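Local coordinates for probable glutathione reductase (Sinorhizobium meliloti, PDB 4DNA) that probably reduces glutathione disulfide to glutathione with NADPH, passing electrons through bound FAD and a redox-active disulfide, at the interface of chains A and B. Residues are numbered along the deposited sequence; one frame, centred on the assembly and turned at random. Chains: chain A/B, Probable glutathione reductase.

The three contacts belong to one two-fold interface of the homodimer. Contact 1 and contact 3 have centres about 18 Å apart, measured over their C-alpha atoms. They share residues 57, 60 and 70 in exchanged chains, so both hold symmetry-related copies of Phe70 against Ala57 and Phe60 of the helix that starts at residue 48. The C-alpha centre of contact 2 is about 31 Å from that of contact 1 and about 25 Å from that of contact 3. Contact 2 uses helix 412-424 of each chain and is nearest to the predicted catalytic A:His439, about 14 Å from its centre. Aromatic contacts thus join the chains at one end and an aliphatic pair of helices elsewhere.

Contact 1: the interface of chains A and B. Residues chain A 57, 60, 78-80, 83-84, 192; chain B 70-72.
The indole of B:Trp72 has A:Phe79 on one face and the carbonyl O of A:Ala57 in plane at its edge. CB of A:Phe79 sits over the six-membered ring, 3.8 Å from its centroid, and so toward the rim of the indole as a whole. The phenyl of A:Phe79 stands edge-to-face with the indole, the planes turned by 58°. Its own face receives A:Leu192 CD2, and A:Leu84 CD2 lies in plane at its edge. A:Phe79 CG is anti to the backbone N (chi1 175°), and this side chain crosses B:Trp72 at about a right angle. The side chains of A:Phe60 and B:Phe70 also cross at about a right angle, with A:Phe60 CE2 3.7 Å from B:Phe70 CD1. At the indole edge, B:Trp72 NE1 donates to A:Ala57 O at 2.9 Å. The bond is nearly straight, 172° at H, and lies in both the ring and the carbonyl planes. It helps fix the rotation of the indole against helix 48-66. Farther along the backbone, A:Asp80 N donates to B:Gly71 O at 2.7 Å, from above the carbonyl plane. A:Phe79 and B:Trp72 form an antiparallel beta bridge. CB of B:Phe70 rests on CB of A:Ala57 at 3.9 Å. The site ties residues 70-72 of one subunit to the other and so helps hold the homodimer together.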
loop_
_atom_site.group_PDB
_atom_site.type_symbol
_atom_site.label_atom_id
_atom_site.label_comp_id
_atom_site.label_asym_id
_atom_site.label_seq_id
_atom_site.Cartn_x
_atom_site.Cartn_y
_atom_site.Cartn_z
ATOM N N ALA A 57 2.031 2.536 -17.270
ATOM C CA ALA A 57 1.456 2.764 -18.589
ATOM C C ALA A 57 0.361 1.770 -18.875
ATOM O O ALA A 57 -0.664 2.140 -19.408
ATOM C CB ALA A 57 2.512 2.669 -19.666
ATOM N N PHE A 60 -3.405 2.091 -16.894
ATOM C CA PHE A 60 -4.434 3.069 -17.235
ATOM C C PHE A 60 -5.581 2.469 -18.033
ATOM O O PHE A 60 -6.716 2.957 -17.953
ATOM C CB PHE A 60 -3.851 4.251 -17.992
ATOM C CG PHE A 60 -2.913 5.088 -17.178
ATOM C CD1 PHE A 60 -3.402 6.108 -16.354
ATOM C CD2 PHE A 60 -1.528 4.884 -17.256
ATOM C CE1 PHE A 60 -2.531 6.902 -15.613
ATOM C CE2 PHE A 60 -0.659 5.681 -16.520
ATOM C CZ PHE A 60 -1.164 6.683 -15.693
ATOM N N ARG A 78 -6.432 6.364 -26.855
ATOM C CA ARG A 78 -5.516 5.687 -27.747
ATOM C C ARG A 78 -4.109 5.754 -27.203
ATOM O O ARG A 78 -3.659 6.809 -26.750
ATOM C CB ARG A 78 -5.586 6.312 -29.143
ATOM C CG ARG A 78 -4.236 6.446 -29.838
ATOM C CD ARG A 78 -4.358 7.068 -31.219
ATOM N NE ARG A 78 -3.337 8.097 -31.410
ATOM C CZ ARG A 78 -3.527 9.400 -31.195
ATOM N NH1 ARG A 78 -4.713 9.858 -30.785
ATOM N NH2 ARG A 78 -2.530 10.256 -31.397
ATOM N N PHE A 79 -3.422 4.617 -27.271
ATOM C CA PHE A 79 -2.057 4.507 -26.782
ATOM C C PHE A 79 -0.985 4.677 -27.865
ATOM O O PHE A 79 -1.047 4.052 -28.915
ATOM C CB PHE A 79 -1.871 3.174 -26.063
ATOM C CG PHE A 79 -0.459 2.917 -25.624
ATOM C CD1 PHE A 79 0.063 3.558 -24.502
ATOM C CD2 PHE A 79 0.354 2.037 -26.340
ATOM C CE1 PHE A 79 1.366 3.326 -24.103
ATOM C CE2 PHE A 79 1.660 1.801 -25.942
ATOM C CZ PHE A 79 2.164 2.443 -24.821
ATOM N N ASP A 80 0.014 5.501 -27.571
ATOM C CA ASP A 80 1.118 5.789 -28.477
ATOM C C ASP A 80 2.424 5.220 -27.896
ATOM O O ASP A 80 3.078 5.856 -27.087
ATOM C CB ASP A 80 1.215 7.309 -28.620
ATOM C CG ASP A 80 2.055 7.748 -29.790
ATOM O OD1 ASP A 80 3.189 7.235 -29.978
ATOM O OD2 ASP A 80 1.578 8.650 -30.513
ATOM N N LYS A 83 5.546 7.314 -27.799
ATOM C CA LYS A 83 5.564 8.347 -26.774
ATOM C C LYS A 83 6.029 7.846 -25.399
ATOM O O LYS A 83 6.800 8.526 -24.717
ATOM C CB LYS A 83 4.233 9.091 -26.731
ATOM C CG LYS A 83 4.325 10.370 -27.546
ATOM C CD LYS A 83 3.045 10.721 -28.272
ATOM C CE LYS A 83 3.231 12.011 -29.058
ATOM N NZ LYS A 83 2.211 12.152 -30.141
ATOM N N LEU A 84 5.576 6.648 -25.026
ATOM C CA LEU A 84 6.026 5.971 -23.827
ATOM C C LEU A 84 7.532 5.769 -23.866
ATOM O O LEU A 84 8.252 6.327 -23.040
ATOM C CB LEU A 84 5.339 4.615 -23.686
ATOM C CG LEU A 84 5.677 3.835 -22.410
ATOM C CD1 LEU A 84 5.346 4.686 -21.193
ATOM C CD2 LEU A 84 4.945 2.509 -22.354
ATOM N N LEU A 192 -1.503 -3.124 -22.672
ATOM C CA LEU A 192 -1.367 -2.210 -23.800
ATOM C C LEU A 192 -2.077 -2.660 -25.101
ATOM O O LEU A 192 -1.991 -1.981 -26.129
ATOM C CB LEU A 192 0.113 -1.883 -24.023
ATOM C CG LEU A 192 0.871 -1.268 -22.838
ATOM C CD1 LEU A 192 2.346 -1.141 -23.156
ATOM C CD2 LEU A 192 0.322 0.078 -22.412
ATOM N N PHE B 70 2.284 8.887 -20.102
ATOM C CA PHE B 70 2.697 7.528 -20.434
ATOM C C PHE B 70 2.330 7.124 -21.832
ATOM O O PHE B 70 2.420 5.958 -22.177
ATOM C CB PHE B 70 2.147 6.535 -19.429
ATOM C CG PHE B 70 2.732 6.695 -18.060
ATOM C CD1 PHE B 70 2.345 7.761 -17.239
ATOM C CD2 PHE B 70 3.688 5.794 -17.588
ATOM C CE1 PHE B 70 2.893 7.919 -15.974
ATOM C CE2 PHE B 70 4.245 5.947 -16.321
ATOM C CZ PHE B 70 3.845 7.011 -15.512
ATOM N N GLY B 71 1.932 8.100 -22.639
ATOM C CA GLY B 71 1.672 7.877 -24.057
ATOM C C GLY B 71 0.217 7.687 -24.434
ATOM O O GLY B 71 -0.090 7.378 -25.577
ATOM N N TRP B 72 -0.683 7.853 -23.478
ATOM C CA TRP B 72 -2.096 7.768 -23.792
ATOM C C TRP B 72 -2.621 9.116 -24.171
ATOM O O TRP B 72 -2.312 10.116 -23.524
ATOM C CB TRP B 72 -2.892 7.276 -22.605
ATOM C CG TRP B 72 -2.743 5.813 -22.263
ATOM C CD1 TRP B 72 -1.838 5.236 -21.370
ATOM C CD2 TRP B 72 -3.563 4.693 -22.757
ATOM N NE1 TRP B 72 -2.034 3.886 -21.288
ATOM C CE2 TRP B 72 -3.047 3.491 -22.100
ATOM C CE3 TRP B 72 -4.622 4.570 -23.651
ATOM C CZ2 TRP B 72 -3.580 2.232 -22.346
ATOM C CZ3 TRP B 72 -5.160 3.292 -23.886
ATOM C CH2 TRP B 72 -4.651 2.155 -23.246
#

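Contact 2: the interface of chains A and B. Residues chain A 415, 418-419, 446; chain B 415, 418-419, 446.
No polar atom is gripped across this patch: the count of bonds is zero, because nitrogens and oxygens of the two chains stay too far apart to bond. It is an apolar helix-to-helix leucine contact within the dimerisation family region, and it helps join the homodimer. A:Leu418 and B:Leu418 carry it, hiding 72 and 74 Å² of their surfaces. They sit on helix 412-424 of each chain and meet through their beta carbons, with A:Leu418 CB 3.7 Å from B:Leu418 CB. In both, CG is anti to the carbonyl carbon, with chi1 -60°. The two methyls of each leucine part toward different neighbours. CD1 crosses toward residue 415 of the partner helix, a selenomethionine. A:Leu418 CD1 lies 3.5 Å from B:Met415 CA, and B:Leu418 CD1 meets A:Met415, nearest at CG. The side chains cross at about a right angle. The selenomethionines differ at their far ends: A:Met415 bends at chi3 (83°), and B:Met415 runs extended beyond CG (chi3 -166°). CD2 goes the other way, between residues 419 and 446 of the partner. The two leucines there approach obliquely with their CD2 and CD1 methyls. A:Leu418 CD2 is 3.8 Å from B:Leu419 CD2 and 3.6 Å from B:Leu446 CD1.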
loop_
_atom_site.group_PDB
_atom_site.type_symbol
_atom_site.label_atom_id
_atom_site.label_comp_id
_atom_site.label_asym_id
_atom_site.label_seq_id
_atom_site.Cartn_x
_atom_site.Cartn_y
_atom_site.Cartn_z
HETATM N N MSE A 415 2.877 -3.553 0.602
HETATM C CA MSE A 415 2.562 -4.349 1.750
HETATM C C MSE A 415 3.637 -5.302 2.109
HETATM O O MSE A 415 3.930 -5.508 3.283
HETATM C CB MSE A 415 1.299 -5.098 1.441
HETATM C CG MSE A 415 0.150 -4.228 1.878
HETATM SE SE MSE A 415 -1.531 -4.963 1.251
HETATM C CE MSE A 415 -1.798 -6.240 2.671
ATOM N N LEU A 418 6.426 -3.631 4.092
ATOM C CA LEU A 418 6.055 -3.397 5.487
ATOM C C LEU A 418 5.920 -4.693 6.280
ATOM O O LEU A 418 6.524 -4.834 7.344
ATOM C CB LEU A 418 4.793 -2.554 5.581
ATOM C CG LEU A 418 4.938 -1.187 4.916
ATOM C CD1 LEU A 418 3.589 -0.520 4.801
ATOM C CD2 LEU A 418 5.913 -0.295 5.672
ATOM N N LEU A 419 5.162 -5.654 5.758
ATOM C CA LEU A 419 5.126 -6.956 6.385
ATOM C C LEU A 419 6.545 -7.493 6.661
ATOM O O LEU A 419 6.780 -8.128 7.690
ATOM C CB LEU A 419 4.352 -7.946 5.527
ATOM C CG LEU A 419 2.853 -7.730 5.342
ATOM C CD1 LEU A 419 2.334 -8.615 4.209
ATOM C CD2 LEU A 419 2.107 -8.010 6.635
ATOM N N LEU A 446 -5.806 -8.882 7.229
ATOM C CA LEU A 446 -4.688 -9.581 7.869
ATOM C C LEU A 446 -4.775 -9.526 9.397
ATOM O O LEU A 446 -4.214 -10.386 10.082
ATOM C CB LEU A 446 -3.344 -9.023 7.408
ATOM C CG LEU A 446 -2.876 -9.195 5.963
ATOM C CD1 LEU A 446 -1.991 -8.021 5.579
ATOM C CD2 LEU A 446 -2.122 -10.496 5.777
HETATM N N MSE B 415 -0.539 1.388 4.322
HETATM C CA MSE B 415 0.707 1.393 5.067
HETATM C C MSE B 415 0.513 1.637 6.548
HETATM O O MSE B 415 1.174 1.011 7.382
HETATM C CB MSE B 415 1.514 2.525 4.467
HETATM C CG MSE B 415 1.915 2.226 3.025
HETATM SE SE MSE B 415 3.381 3.475 2.575
HETATM C CE MSE B 415 3.385 3.216 0.618
ATOM N N LEU B 418 -0.231 -1.508 8.364
ATOM C CA LEU B 418 0.855 -2.449 8.566
ATOM C C LEU B 418 1.910 -1.954 9.530
ATOM O O LEU B 418 2.479 -2.764 10.282
ATOM C CB LEU B 418 1.455 -2.912 7.242
ATOM C CG LEU B 418 0.403 -3.605 6.368
ATOM C CD1 LEU B 418 0.885 -3.626 4.937
ATOM C CD2 LEU B 418 0.028 -4.996 6.857
ATOM N N LEU B 419 2.151 -0.647 9.545
ATOM C CA LEU B 419 3.025 -0.090 10.560
ATOM C C LEU B 419 2.386 -0.257 11.935
ATOM O O LEU B 419 3.077 -0.504 12.931
ATOM C CB LEU B 419 3.322 1.376 10.282
ATOM C CG LEU B 419 3.999 1.672 8.942
ATOM C CD1 LEU B 419 3.637 3.073 8.483
ATOM C CD2 LEU B 419 5.508 1.483 9.014
ATOM N N LEU B 446 11.343 3.842 4.219
ATOM C CA LEU B 446 11.322 3.619 5.665
ATOM C C LEU B 446 12.442 2.693 6.177
ATOM O O LEU B 446 12.803 2.723 7.351
ATOM C CB LEU B 446 9.946 3.088 6.105
ATOM C CG LEU B 446 8.695 3.806 5.580
ATOM C CD1 LEU B 446 7.417 3.011 5.835
ATOM C CD2 LEU B 446 8.585 5.225 6.118
#

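Contact 3: the interface of chains A and B. Residues chain A 63, 66-67, 70, 379; chain B 56-57, 60, 63.
A:His63 and B:His63 stack on each other, although their side chains cross at about a right angle. The ring centroids are 3.9 Å apart and the planes differ by 18°. NE2 of A:His63 lies over the centre of the B:His63 ring, and B:His63 CD2 sits toward the rim of the A:His63 ring. B:Phe60 turns one face to A:Ala67, whose CA is over the ring centre, 3.7 Å from the centroid. The side chains of A:Phe70 and B:Phe60 cross at about a right angle, with B:Phe60 CE2 3.5 Å from A:Phe70 CD1. A:Phe70 and B:Tyr56 run alongside each other in one direction. CE2 of A:Phe70 touches B:Tyr56 CB at 3.6 Å. The A:Lys379 side chain crosses that of B:Tyr56 obliquely, bent at chi3 (-87°), with CE above the ring face, 3.8 Å from B:Tyr56 CD1. Its NZ is 4.5 Å from B:His63 NE2, so its charge may disfavour protonation of that imidazole. This aromatic part of the homodimer interface helps hold the two subunits together without a polar bond. The histidines, B:Tyr56 and B:Phe60 lie on the helix that begins at residue 48; Cys48 at its start forms the redox disulfide with Cys43 in each chain. A:Ala67 and A:Phe70 sit on 3-10 helix 67-70, and A:Lys379 directly precedes helix 380-383.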
loop_
_atom_site.group_PDB
_atom_site.type_symbol
_atom_site.label_atom_id
_atom_site.label_comp_id
_atom_site.label_asym_id
_atom_site.label_seq_id
_atom_site.Cartn_x
_atom_site.Cartn_y
_atom_site.Cartn_z
ATOM N N HIS A 63 -8.064 1.556 -15.766
ATOM C CA HIS A 63 -8.618 2.757 -15.149
ATOM C C HIS A 63 -9.742 3.347 -15.938
ATOM O O HIS A 63 -10.728 3.796 -15.359
ATOM C CB HIS A 63 -7.549 3.806 -14.888
ATOM C CG HIS A 63 -6.683 3.500 -13.699
ATOM N ND1 HIS A 63 -7.187 3.053 -12.533
ATOM C CD2 HIS A 63 -5.305 3.604 -13.519
ATOM C CE1 HIS A 63 -6.181 2.860 -11.658
ATOM N NE2 HIS A 63 -5.033 3.203 -12.260
ATOM N N ASP A 66 -12.829 1.051 -15.657
ATOM C CA ASP A 66 -13.251 1.042 -14.267
ATOM C C ASP A 66 -13.986 2.304 -13.866
ATOM O O ASP A 66 -14.843 2.246 -12.995
ATOM C CB ASP A 66 -12.073 0.793 -13.333
ATOM C CG ASP A 66 -11.817 -0.685 -13.106
ATOM O OD1 ASP A 66 -12.465 -1.525 -13.797
ATOM O OD2 ASP A 66 -10.982 -1.003 -12.223
ATOM N N ALA A 67 -13.670 3.430 -14.512
ATOM C CA ALA A 67 -14.278 4.724 -14.180
ATOM C C ALA A 67 -15.766 4.765 -14.499
ATOM O O ALA A 67 -16.493 5.586 -13.949
ATOM C CB ALA A 67 -13.558 5.861 -14.889
ATOM N N PHE A 70 -18.369 4.533 -11.815
ATOM C CA PHE A 70 -18.368 5.672 -10.902
ATOM C C PHE A 70 -18.982 6.952 -11.485
ATOM O O PHE A 70 -18.734 8.045 -10.974
ATOM C CB PHE A 70 -16.949 5.941 -10.409
ATOM C CG PHE A 70 -16.470 4.949 -9.391
ATOM C CD1 PHE A 70 -15.933 3.729 -9.786
ATOM C CD2 PHE A 70 -16.562 5.228 -8.034
ATOM C CE1 PHE A 70 -15.495 2.805 -8.850
ATOM C CE2 PHE A 70 -16.123 4.313 -7.092
ATOM C CZ PHE A 70 -15.582 3.098 -7.499
ATOM N N LYS A 379 -13.305 -1.282 -4.549
ATOM C CA LYS A 379 -13.526 -0.584 -5.799
ATOM C C LYS A 379 -14.330 -1.464 -6.739
ATOM O O LYS A 379 -15.232 -0.983 -7.423
ATOM C CB LYS A 379 -12.177 -0.208 -6.427
ATOM C CG LYS A 379 -12.252 0.833 -7.530
ATOM C CD LYS A 379 -10.937 0.966 -8.270
ATOM C CE LYS A 379 -9.981 1.949 -7.600
ATOM N NZ LYS A 379 -9.324 2.812 -8.622
ATOM N N TYR B 56 -12.698 7.433 -4.555
ATOM C CA TYR B 56 -12.371 6.774 -5.826
ATOM C C TYR B 56 -12.929 7.528 -7.048
ATOM O O TYR B 56 -12.241 7.682 -8.059
ATOM C CB TYR B 56 -12.893 5.334 -5.856
ATOM C CG TYR B 56 -12.178 4.357 -4.957
ATOM C CD1 TYR B 56 -10.798 4.402 -4.797
ATOM C CD2 TYR B 56 -12.882 3.361 -4.293
ATOM C CE1 TYR B 56 -10.145 3.502 -3.980
ATOM C CE2 TYR B 56 -12.238 2.452 -3.479
ATOM C CZ TYR B 56 -10.870 2.528 -3.326
ATOM O OH TYR B 56 -10.219 1.623 -2.515
ATOM N N ALA B 57 -14.175 7.992 -6.956
ATOM C CA ALA B 57 -14.767 8.730 -8.052
ATOM C C ALA B 57 -13.952 9.981 -8.354
ATOM O O ALA B 57 -13.656 10.256 -9.518
ATOM C CB ALA B 57 -16.204 9.071 -7.755
ATOM N N PHE B 60 -10.386 9.582 -10.433
ATOM C CA PHE B 60 -10.266 9.238 -11.857
ATOM C C PHE B 60 -9.815 10.398 -12.732
ATOM O O PHE B 60 -9.234 10.181 -13.797
ATOM C CB PHE B 60 -11.552 8.636 -12.399
ATOM C CG PHE B 60 -11.830 7.260 -11.884
ATOM C CD1 PHE B 60 -11.024 6.189 -12.251
ATOM C CD2 PHE B 60 -12.902 7.029 -11.034
ATOM C CE1 PHE B 60 -11.283 4.914 -11.781
ATOM C CE2 PHE B 60 -13.170 5.749 -10.560
ATOM C CZ PHE B 60 -12.359 4.692 -10.940
ATOM N N HIS B 63 -6.078 10.327 -12.706
ATOM C CA HIS B 63 -5.683 9.207 -13.568
ATOM C C HIS B 63 -5.685 9.616 -15.009
ATOM O O HIS B 63 -4.803 9.233 -15.768
ATOM C CB HIS B 63 -6.608 7.997 -13.391
ATOM C CG HIS B 63 -6.451 7.270 -12.061
ATOM N ND1 HIS B 63 -5.309 7.296 -11.335
ATOM C CD2 HIS B 63 -7.335 6.450 -11.362
ATOM C CE1 HIS B 63 -5.467 6.562 -10.220
ATOM N NE2 HIS B 63 -6.702 6.037 -10.240
#